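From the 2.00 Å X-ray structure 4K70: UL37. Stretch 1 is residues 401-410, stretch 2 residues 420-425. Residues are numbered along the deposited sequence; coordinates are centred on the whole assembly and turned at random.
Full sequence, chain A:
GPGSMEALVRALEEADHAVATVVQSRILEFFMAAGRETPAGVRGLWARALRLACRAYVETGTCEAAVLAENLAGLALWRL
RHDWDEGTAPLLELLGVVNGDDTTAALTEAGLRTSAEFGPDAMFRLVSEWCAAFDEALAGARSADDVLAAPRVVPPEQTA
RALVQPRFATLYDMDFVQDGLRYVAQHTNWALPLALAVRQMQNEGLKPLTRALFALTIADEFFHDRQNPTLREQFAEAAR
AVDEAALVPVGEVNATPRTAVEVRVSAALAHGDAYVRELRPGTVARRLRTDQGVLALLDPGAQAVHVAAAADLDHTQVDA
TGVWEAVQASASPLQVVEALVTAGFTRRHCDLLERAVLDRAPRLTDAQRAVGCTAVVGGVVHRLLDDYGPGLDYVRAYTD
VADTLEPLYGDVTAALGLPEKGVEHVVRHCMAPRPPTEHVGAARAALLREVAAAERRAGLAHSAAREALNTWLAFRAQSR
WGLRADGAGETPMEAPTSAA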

# COMPACT_ATOMS: atom_id res chain seq x y z
N VAL A 401 9.49 4.73 -7.27
CA VAL A 401 8.98 4.50 -8.61
C VAL A 401 9.13 5.76 -9.47
O VAL A 401 9.58 5.69 -10.61
CB VAL A 401 7.51 4.04 -8.57
CG1 VAL A 401 6.87 4.16 -9.95
CG2 VAL A 401 7.40 2.60 -8.03
N ALA A 402 8.77 6.92 -8.91
CA ALA A 402 8.83 8.20 -9.63
C ALA A 402 10.23 8.53 -10.13
O ALA A 402 10.40 9.10 -11.21
CB ALA A 402 8.31 9.31 -8.75
N ASP A 403 11.23 8.18 -9.33
CA ASP A 403 12.64 8.40 -9.69
C ASP A 403 13.10 7.59 -10.90
O ASP A 403 14.14 7.89 -11.47
CB ASP A 403 13.57 8.07 -8.51
CG ASP A 403 13.49 9.09 -7.38
OD1 ASP A 403 13.07 10.23 -7.65
OD2 ASP A 403 13.85 8.74 -6.22
N THR A 404 12.37 6.54 -11.27
CA THR A 404 12.80 5.70 -12.39
C THR A 404 12.20 6.15 -13.71
O THR A 404 12.59 5.67 -14.77
CB THR A 404 12.43 4.21 -12.21
OG1 THR A 404 11.00 4.06 -12.26
CG2 THR A 404 12.96 3.66 -10.87
N LEU A 405 11.23 7.06 -13.65
CA LEU A 405 10.47 7.41 -14.85
C LEU A 405 11.34 8.13 -15.89
O LEU A 405 11.23 7.88 -17.10
CB LEU A 405 9.23 8.25 -14.49
CG LEU A 405 8.24 7.54 -13.57
CD1 LEU A 405 6.97 8.36 -13.36
CD2 LEU A 405 7.89 6.14 -14.11
N GLU A 406 12.21 9.01 -15.42
CA GLU A 406 13.02 9.80 -16.34
C GLU A 406 14.07 8.95 -17.05
O GLU A 406 14.19 8.99 -18.28
CB GLU A 406 13.65 10.99 -15.62
CG GLU A 406 14.76 11.69 -16.38
CD GLU A 406 14.30 12.22 -17.72
OE1 GLU A 406 13.14 12.69 -17.79
OE2 GLU A 406 15.10 12.15 -18.69
N PRO A 407 14.84 8.15 -16.29
CA PRO A 407 15.78 7.27 -16.99
C PRO A 407 15.11 6.22 -17.89
O PRO A 407 15.66 5.88 -18.93
CB PRO A 407 16.58 6.61 -15.86
CG PRO A 407 15.83 6.90 -14.61
CD PRO A 407 15.07 8.16 -14.83
N LEU A 408 13.92 5.74 -17.52
CA LEU A 408 13.18 4.82 -18.37
C LEU A 408 12.54 5.45 -19.62
O LEU A 408 12.60 4.89 -20.72
CB LEU A 408 12.09 4.10 -17.56
CG LEU A 408 12.49 2.91 -16.69
CD1 LEU A 408 11.30 2.44 -15.87
CD2 LEU A 408 13.02 1.77 -17.56
N TYR A 409 11.93 6.62 -19.46
CA TYR A 409 11.04 7.13 -20.50
C TYR A 409 11.35 8.50 -21.04
O TYR A 409 10.70 8.95 -21.99
CB TYR A 409 9.59 7.11 -20.00
CG TYR A 409 9.19 5.75 -19.52
CD1 TYR A 409 9.12 4.68 -20.40
CD2 TYR A 409 8.89 5.52 -18.18
CE1 TYR A 409 8.75 3.43 -19.98
CE2 TYR A 409 8.53 4.26 -17.73
CZ TYR A 409 8.47 3.22 -18.63
OH TYR A 409 8.10 1.98 -18.22
N GLY A 410 12.34 9.17 -20.45
CA GLY A 410 12.67 10.53 -20.85
C GLY A 410 12.92 10.66 -22.33
O GLY A 410 12.64 11.69 -22.94
N GLU A 420 7.03 16.95 -22.04
CA GLU A 420 8.04 16.73 -21.01
C GLU A 420 7.41 16.30 -19.68
O GLU A 420 6.48 16.95 -19.21
CB GLU A 420 8.84 18.02 -20.81
CG GLU A 420 10.00 17.93 -19.85
CD GLU A 420 11.21 17.24 -20.45
OE1 GLU A 420 11.16 16.87 -21.65
OE2 GLU A 420 12.21 17.05 -19.72
N LYS A 421 7.90 15.20 -19.11
CA LYS A 421 7.40 14.67 -17.83
C LYS A 421 5.98 14.11 -17.93
O LYS A 421 5.31 13.90 -16.91
CB LYS A 421 7.43 15.75 -16.74
CG LYS A 421 8.81 16.35 -16.50
CD LYS A 421 9.69 15.40 -15.72
CE LYS A 421 11.06 15.27 -16.37
NZ LYS A 421 12.15 15.28 -15.35
N GLY A 422 5.53 13.85 -19.16
CA GLY A 422 4.16 13.41 -19.39
C GLY A 422 3.75 12.11 -18.69
O GLY A 422 2.60 11.95 -18.30
N VAL A 423 4.68 11.17 -18.55
CA VAL A 423 4.36 9.92 -17.85
C VAL A 423 4.12 10.18 -16.38
O VAL A 423 3.13 9.71 -15.80
CB VAL A 423 5.49 8.88 -17.98
CG1 VAL A 423 5.15 7.63 -17.15
CG2 VAL A 423 5.69 8.52 -19.43
N GLU A 424 5.02 10.94 -15.76
CA GLU A 424 4.85 11.26 -14.35
C GLU A 424 3.60 12.11 -14.14
O GLU A 424 2.91 11.99 -13.11
CB GLU A 424 6.07 12.01 -13.81
CG GLU A 424 5.95 12.31 -12.31
CD GLU A 424 7.19 12.92 -11.70
OE1 GLU A 424 8.16 13.22 -12.44
OE2 GLU A 424 7.20 13.12 -10.47
N HIS A 425 3.28 12.96 -15.11
CA HIS A 425 2.14 13.86 -14.96
C HIS A 425 0.84 13.08 -15.00
O HIS A 425 -0.12 13.46 -14.35
CB HIS A 425 2.15 14.96 -16.03
CG HIS A 425 3.18 16.01 -15.79
ND1 HIS A 425 3.34 17.11 -16.60
CD2 HIS A 425 4.11 16.13 -14.81
CE1 HIS A 425 4.31 17.87 -16.13
NE2 HIS A 425 4.80 17.30 -15.05

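The contact between the two stretches is small, burying 280 Å² summed over both sides, and it rests on apolar packing with one long salt bridge at its margin; no hydrogen bond crosses it. Glu-420, exposed and in a loop, contributes almost nothing, and its nearest side-chain approach to the first stretch is Glu-420 OE2 to Glu-406 OE1, 4.9 Å.

Lys-421 makes the polar link. It occupies the N-cap position, right before the helix that starts at Gly-422, and its positive phi of 69° sets it apart from the helical residues that follow. Its CA-to-CB bond points sideways to stretch 1, but the long side chain brings its end closer, with chi1 and chi2 both m and the two outer torsions between wells. Glu-406 likewise leaves its backbone sideways and comes nearer at its end, its chi1 being t and chi2 p. The carboxylate and the ammonium group form a salt bridge, but a long one, with Glu-406 OE1 3.7 Å from Lys-421 NZ; the same OE1 lies 3.6 Å from Lys-421 CE, so the aliphatic chain is approached as closely as the charge. Both residues are exposed, a setting in which solvent can share their charges.

Gly-422 is buried yet out of reach of stretch 1. The next residue, Val-423, points toward stretch 1 and has the largest area covered by the other stretch, 56 Å². With chi1 t, Val-423 CG1 lies 4.3 Å from Leu-405 CD1 and also sits obliquely to the Tyr-409 ring, while Val-423 CG2 is 4.2 Å from Tyr-409 CB, so both methyls pack on the tyrosine. Leu-405 and Tyr-409 are one helical turn apart, linked by the backbone hydrogen bond from Tyr-409 N to Leu-405 O (2.8 Å), and both point toward stretch 2, so the compact, branched valine can touch both. All three are buried, as befits their largely apolar surfaces; the tyrosine hydroxyl is satisfied elsewhere in the structure.

Glu-424 packs chiefly through its carbon atoms. Leu-405, in an mt rotamer, places CD1 3.7 Å from Glu-424 CA and 3.8 Å from Glu-424 CB; Leu-405 CA and Glu-424 CA, 6.8 Å apart, are the closest CA pair between the stretches. The nearly extended glutamate side chain, t at chi1 and chi2, brings Glu-424 OE2 to 4.3 Å from Ala-402 CB. This is a loose contact, in which the small methyl group meets a carboxylate oxygen without bonding to it. His-425 points away and ends the contact.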